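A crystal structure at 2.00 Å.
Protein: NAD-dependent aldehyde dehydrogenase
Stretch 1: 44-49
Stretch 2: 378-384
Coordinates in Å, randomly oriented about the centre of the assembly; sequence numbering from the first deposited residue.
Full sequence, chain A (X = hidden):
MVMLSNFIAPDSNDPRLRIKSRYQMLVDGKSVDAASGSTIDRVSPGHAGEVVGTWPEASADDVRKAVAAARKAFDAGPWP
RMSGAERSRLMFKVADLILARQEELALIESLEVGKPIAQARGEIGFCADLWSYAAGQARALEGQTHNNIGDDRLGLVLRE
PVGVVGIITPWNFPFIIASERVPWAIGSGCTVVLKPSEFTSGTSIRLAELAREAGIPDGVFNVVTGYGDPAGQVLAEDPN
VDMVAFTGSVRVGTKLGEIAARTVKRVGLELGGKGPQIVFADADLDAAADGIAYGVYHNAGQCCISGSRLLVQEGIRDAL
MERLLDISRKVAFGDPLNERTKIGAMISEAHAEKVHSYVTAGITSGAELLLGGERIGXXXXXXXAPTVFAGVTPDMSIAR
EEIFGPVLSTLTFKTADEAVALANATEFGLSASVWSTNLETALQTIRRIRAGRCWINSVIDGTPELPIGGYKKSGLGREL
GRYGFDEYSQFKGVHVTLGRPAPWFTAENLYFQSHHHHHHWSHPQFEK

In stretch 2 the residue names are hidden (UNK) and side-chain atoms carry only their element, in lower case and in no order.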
# COMPACT_ATOMS: atom_id res chain seq x y z
N SER A 44 45.16 11.10 -10.02
CA SER A 44 44.81 10.03 -9.09
C SER A 44 45.24 10.43 -7.69
O SER A 44 46.39 10.83 -7.48
CB SER A 44 45.47 8.73 -9.46
OG SER A 44 45.49 7.84 -8.34
N PRO A 45 44.32 10.33 -6.71
CA PRO A 45 44.75 10.76 -5.37
C PRO A 45 45.64 9.71 -4.72
O PRO A 45 46.37 10.02 -3.79
CB PRO A 45 43.42 10.92 -4.61
CG PRO A 45 42.48 9.99 -5.30
CD PRO A 45 42.89 9.95 -6.75
N GLY A 46 45.57 8.47 -5.21
CA GLY A 46 46.39 7.39 -4.67
C GLY A 46 47.82 7.38 -5.20
O GLY A 46 48.70 6.75 -4.59
N HIS A 47 48.06 8.10 -6.31
CA HIS A 47 49.28 7.97 -7.10
C HIS A 47 49.75 9.34 -7.61
O HIS A 47 49.32 9.80 -8.68
CB HIS A 47 49.03 7.06 -8.30
CG HIS A 47 48.25 5.82 -7.98
ND1 HIS A 47 48.86 4.62 -7.67
CD2 HIS A 47 46.92 5.58 -7.97
CE1 HIS A 47 47.93 3.71 -7.47
NE2 HIS A 47 46.75 4.26 -7.65
N ALA A 48 50.61 10.00 -6.85
CA ALA A 48 51.01 11.38 -7.21
C ALA A 48 51.34 11.58 -8.70
O ALA A 48 52.05 10.78 -9.28
CB ALA A 48 52.20 11.89 -6.32
N GLY A 49 50.80 12.64 -9.31
CA GLY A 49 51.18 13.02 -10.67
C GLY A 49 50.59 12.20 -11.82
O GLY A 49 50.83 12.52 -12.99
N UNK A 378 53.61 10.64 2.18
CA UNK A 378 53.39 11.97 1.61
C UNK A 378 53.87 12.15 0.17
O UNK A 378 53.26 12.90 -0.59
c UNK A 378 53.86 14.60 4.45
c UNK A 378 54.03 13.05 2.48
c UNK A 378 53.14 13.57 3.58
n UNK A 378 51.46 17.30 5.09
n UNK A 378 52.46 16.68 3.13
c UNK A 378 52.29 16.50 4.43
n UNK A 378 52.93 15.53 5.08
N UNK A 379 54.97 11.47 -0.20
CA UNK A 379 55.52 11.63 -1.56
C UNK A 379 54.74 10.82 -2.60
O UNK A 379 54.68 11.21 -3.78
o UNK A 379 56.88 14.01 -0.28
c UNK A 379 57.01 11.26 -1.64
c UNK A 379 57.95 13.39 -0.52
o UNK A 379 59.06 13.96 -0.71
c UNK A 379 57.94 11.86 -0.55
N UNK A 380 54.13 9.72 -2.16
CA UNK A 380 53.51 8.75 -3.07
C UNK A 380 52.02 9.01 -3.40
O UNK A 380 51.53 8.61 -4.45
c UNK A 380 53.70 7.33 -2.53
N UNK A 381 51.31 9.69 -2.50
CA UNK A 381 49.92 10.08 -2.76
C UNK A 381 49.27 10.66 -1.52
O UNK A 381 49.96 11.09 -0.58
N UNK A 382 47.94 10.66 -1.51
CA UNK A 382 47.18 11.27 -0.41
C UNK A 382 46.62 10.20 0.53
O UNK A 382 45.62 9.52 0.21
c UNK A 382 46.49 13.22 -1.99
c UNK A 382 45.29 13.78 -2.79
c UNK A 382 46.08 12.18 -0.95
c UNK A 382 47.28 14.35 -1.34
N UNK A 383 47.28 10.01 1.66
CA UNK A 383 46.84 8.99 2.61
C UNK A 383 46.85 9.53 4.03
O UNK A 383 47.82 10.19 4.44
o UNK A 383 47.82 5.37 -2.64
c UNK A 383 47.80 5.95 -1.40
c UNK A 383 46.74 5.70 -0.55
c UNK A 383 46.72 6.30 0.73
c UNK A 383 47.75 7.13 1.14
c UNK A 383 48.82 7.36 0.26
c UNK A 383 47.73 7.77 2.53
c UNK A 383 48.86 6.79 -1.01
N UNK A 384 45.78 9.22 4.77
CA UNK A 384 45.68 9.64 6.17
C UNK A 384 45.59 8.39 7.04
O UNK A 384 44.86 7.47 6.72
c UNK A 384 44.51 10.60 6.38
c UNK A 384 44.73 11.44 7.62
c UNK A 384 45.70 13.43 8.69
c UNK A 384 44.62 11.73 10.03
c UNK A 384 45.41 12.66 7.53
o UNK A 384 45.55 13.68 11.05
c UNK A 384 44.36 10.98 8.88
c UNK A 384 45.29 12.95 9.92

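Position 378 carries seven side-chain atoms: three carbons, a nitrogen, then a carbon bearing two further nitrogens. That terminal planar group is a guanidinium, so the residue is arginine. Arg 378 makes no contact with stretch 1; its side chain is out of reach.

Position 379 has three carbons in a chain, the third carrying two oxygens. The five atoms fit a carboxylate on a two-carbon spacer, and glutamine, with a nitrogen in place of one oxygen, is excluded by the elements. The residue is glutamate. The CA-to-CB bond of Glu 379 points away from stretch 1, and the contact is made by its backbone: the O atom of Glu 379 lies 3.6 Å from CB of Ala 48, whose own CA-to-CB bond points toward stretch 2.

Position 380 has a single side-chain carbon, directed away from stretch 1, which identifies alanine. Here too the backbone does the work. N of Ala 48 donates a hydrogen bond to O of Ala 380 at 2.9 Å, with a nearly straight N-H...O angle of 173°. The same acceptor receives a CA-H...O contact from His 47, CA to O of Ala 380 being 3.5 Å with 133° at the hydrogen.

Position 381 has no side-chain atoms and is glycine. Geometry gives a clear reason for the absence: an ideally placed CB would point toward stretch 1 and sit 2.5 Å from O of Gly 46, a clash, and a tight 3.0 Å from O of Pro 45. The bare CA of Gly 381 instead lies 3.7 Å from O of Pro 45, and its phi/psi of 172/-160 describes a very extended backbone.

Position 382 has four carbons forked at the second, the pattern of leucine rather than isoleucine, which would branch at the first. With chi1 at -51° (m) and chi2 at 162° (t), Leu 382 places CD1 3.9 Å from CB of Pro 45, an apolar contact. N of Leu 382 donates a hydrogen bond to O of Pro 45 at 2.8 Å, with an N-H...O angle of 161°.

Position 383 shows one carbon leading to a six-carbon ring that bears one oxygen, hence tyrosine. The CA-to-CB bond runs sideways, but the end of the side chain comes nearer: OH of Tyr 383 donates a short hydrogen bond, 2.5 Å, to O of Gly 46.

Position 384 repeats the composition of a carbon and an oxygen-bearing six-carbon ring, so it is also tyrosine. The side chain of Tyr 384 is out of reach of stretch 1, and its OH is hydrogen-bonded elsewhere in the structure.

The contact buries 289 Å², both sides summed, and its touching residues are at least 331 positions apart in sequence. Two backbone hydrogen bonds, running in opposite directions between the stretches, bracket Gly 381, whose CA comes within 4.8 Å of CA of Ala 48. The phenol adds a third bond by satisfying the carbonyl of Gly 46, while the proline-leucine pair contributes apolar packing.

Stretch 2 378-384: REAGLYY
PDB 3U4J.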